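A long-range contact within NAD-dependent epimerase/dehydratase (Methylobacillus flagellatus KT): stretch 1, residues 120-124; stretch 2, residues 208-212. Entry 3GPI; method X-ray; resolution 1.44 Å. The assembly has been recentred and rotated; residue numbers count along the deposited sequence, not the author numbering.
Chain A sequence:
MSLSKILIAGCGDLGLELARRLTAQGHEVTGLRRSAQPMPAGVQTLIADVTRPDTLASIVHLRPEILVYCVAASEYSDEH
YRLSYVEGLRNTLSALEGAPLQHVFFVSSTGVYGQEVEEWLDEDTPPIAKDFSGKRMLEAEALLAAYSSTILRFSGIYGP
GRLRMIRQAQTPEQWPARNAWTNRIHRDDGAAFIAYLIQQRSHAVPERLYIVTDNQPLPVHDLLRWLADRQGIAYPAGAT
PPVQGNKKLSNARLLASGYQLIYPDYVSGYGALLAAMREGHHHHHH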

# COMPACT_ATOMS: atom_id res chain seq x y z
N TRP A 120 6.45 -2.77 -19.36
CA TRP A 120 6.79 -2.33 -18.01
C TRP A 120 6.53 -0.84 -17.88
O TRP A 120 7.05 -0.06 -18.68
N LEU A 121 5.75 -0.45 -16.88
CA LEU A 121 5.49 0.95 -16.59
C LEU A 121 6.23 1.35 -15.33
O LEU A 121 6.43 0.53 -14.43
N ASP A 122 6.60 2.62 -15.26
CA ASP A 122 7.19 3.15 -14.05
C ASP A 122 6.67 4.56 -13.74
O ASP A 122 5.65 4.98 -14.27
N GLU A 123 7.30 5.26 -12.80
CA GLU A 123 6.79 6.56 -12.36
C GLU A 123 6.80 7.61 -13.46
O GLU A 123 6.05 8.60 -13.36
N ASP A 124 7.60 7.38 -14.49
CA ASP A 124 7.66 8.32 -15.62
C ASP A 124 6.48 8.17 -16.57
O ASP A 124 6.19 9.07 -17.36
N ARG A 208 9.33 12.40 -5.14
CA ARG A 208 7.93 12.73 -4.99
C ARG A 208 6.96 11.57 -5.27
O ARG A 208 5.81 11.67 -4.91
N LEU A 209 7.45 10.52 -5.91
CA LEU A 209 6.60 9.40 -6.33
C LEU A 209 7.40 8.13 -6.45
O LEU A 209 8.43 8.10 -7.08
N TYR A 210 6.85 7.05 -5.86
CA TYR A 210 7.39 5.69 -6.07
C TYR A 210 6.25 4.77 -6.35
O TYR A 210 5.19 4.87 -5.72
N ILE A 211 6.52 3.82 -7.23
CA ILE A 211 5.71 2.62 -7.34
C ILE A 211 6.25 1.64 -6.28
O ILE A 211 7.46 1.37 -6.21
N VAL A 212 5.37 1.14 -5.42
CA VAL A 212 5.76 0.20 -4.36
C VAL A 212 5.24 -1.16 -4.76
O VAL A 212 4.04 -1.44 -4.63

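A buried carboxylate holds this contact together. The side chain of Glu 123 reaches across to the strand at 209-212 and accepts a hydrogen bond from its backbone. The donor is Ile 211 N, which lies 2.8 Å from Glu 123 OE2. The N-H...O angle is 177°, so the bond is almost perfectly straight. It is the only direct hydrogen bond between the two stretches. An acidic side chain here takes the place that a backbone carbonyl would fill in a β-sheet.

Glu 123 points its CA-to-CB bond toward the strand and gives up more surface to the contact than any other residue. Its chi1 is m (-60°) and its chi2 is p (82°). The chi2 bend carries the carboxylate along the strand, from Leu 209 to Ile 211. On the way, Glu 123 CG passes 3.5 Å from Leu 209 O, and Glu 123 CB rests 3.8 Å from Leu 209 CD2. Near its end, Glu 123 OE2 comes within 3.5 Å of Tyr 210 CA and 3.7 Å of Ile 211 CB. The aliphatic part of the side chain thus packs beside the strand, and the acid group meets the amide of Ile 211. The other carboxylate oxygen, OE1, is hydrogen-bonded elsewhere in the structure.

One water lies beside this polar link. Water 1 lies 2.7 Å from Glu 123 OE2 and 2.8 Å from Ile 211 O. It sits between the same two residues that share the direct bond, within hydrogen-bonding reach of both. OE2 meets both the amide of Ile 211 and this water.

From the strand, Leu 209 and Ile 211 point toward the first stretch. Alternation along the strand turns Tyr 210 and Val 212 away. Leu 209 has chi1 t and chi2 p, and its CD2 packs against the start of the Glu 123 side chain. Ile 211 has chi1 m and chi2 t. This extended form sends CD1 out to the backbone of the first stretch. Ile 211 CD1 touches Asp 122 CA at 3.5 Å and lies 4.0 Å from Leu 121 O. These are van der Waals contacts.

Tyr 210 takes chi1 m, and its ring leaves the contact. Its closest side-chain approach is from CB, 4.3 Å from Glu 123 OE2. Val 212 makes no contact with the first stretch.

The remaining residues of the first stretch contribute little through their side chains. Leu 121 (chi1 m, chi2 t) starts sideways, and its side chain comes no closer to the second stretch than 5.4 Å, from Leu 121 CB to Ile 211 CD1. Asp 122 also starts sideways, but its end leads away. With chi1 p, its carboxylate turns back to its own stretch, where Asp 122 OD1 accepts a hydrogen bond from Asp 124 N at 2.9 Å. This bond ties the loop around Glu 123. Trp 120, Asp 124 and Arg 208 make no contact across the pair. The buried area is modest, 240 Å² for both sides together.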

# COMPACT_ATOMS: atom_id res chain seq x y z
CB TRP A 120 8.25 -2.54 -17.75
CG TRP A 120 8.64 -3.98 -17.68
CD1 TRP A 120 9.02 -4.79 -18.72
CD2 TRP A 120 8.74 -4.77 -16.50
NE1 TRP A 120 9.35 -6.04 -18.25
CE2 TRP A 120 9.18 -6.05 -16.88
CE3 TRP A 120 8.47 -4.51 -15.15
CZ2 TRP A 120 9.37 -7.08 -15.96
CZ3 TRP A 120 8.65 -5.51 -14.24
CH2 TRP A 120 9.13 -6.78 -14.64
CB LEU A 121 3.99 1.20 -16.33
CG LEU A 121 3.05 0.66 -17.40
CD1 LEU A 121 1.63 1.08 -17.12
CD2 LEU A 121 3.54 1.10 -18.77
CB ASP A 122 8.71 3.07 -14.12
CG ASP A 122 9.30 3.96 -15.16
OD1 ASP A 122 8.63 4.92 -15.63
OD2 ASP A 122 10.49 3.69 -15.49
CB GLU A 123 7.60 7.09 -11.15
CG GLU A 123 7.61 6.18 -9.88
CD GLU A 123 8.62 5.01 -9.95
OE1 GLU A 123 9.34 4.80 -10.96
OE2 GLU A 123 8.72 4.24 -8.96
CB ASP A 124 8.95 8.14 -16.41
CG ASP A 124 10.21 8.42 -15.60
OD1 ASP A 124 10.17 9.11 -14.57
OD2 ASP A 124 11.27 7.95 -16.06
CB ARG A 208 7.54 14.01 -5.76
CG ARG A 208 8.04 15.26 -5.01
CD ARG A 208 7.57 16.55 -5.63
NE ARG A 208 6.15 16.82 -5.43
CZ ARG A 208 5.62 17.40 -4.36
NH1 ARG A 208 6.41 17.76 -3.36
NH2 ARG A 208 4.30 17.57 -4.26
CB LEU A 209 5.99 9.76 -7.70
CG LEU A 209 5.13 8.70 -8.40
CD1 LEU A 209 3.88 8.34 -7.63
CD2 LEU A 209 4.72 9.19 -9.83
CB TYR A 210 8.04 5.11 -4.81
CG TYR A 210 9.28 5.82 -4.29
CD1 TYR A 210 10.55 5.45 -4.71
CD2 TYR A 210 9.15 6.87 -3.39
CE1 TYR A 210 11.69 6.12 -4.21
CE2 TYR A 210 10.28 7.53 -2.88
CZ TYR A 210 11.53 7.14 -3.30
OH TYR A 210 12.59 7.87 -2.78
CB ILE A 211 5.82 2.00 -8.74
CG1 ILE A 211 5.12 2.94 -9.73
CG2 ILE A 211 5.07 0.63 -8.77
CD1 ILE A 211 5.22 2.51 -11.21
CB VAL A 212 5.19 0.68 -3.01
CG1 VAL A 212 5.74 -0.19 -1.88
CG2 VAL A 212 5.65 2.10 -2.71
O HOH W 1 9.73 1.99 -7.78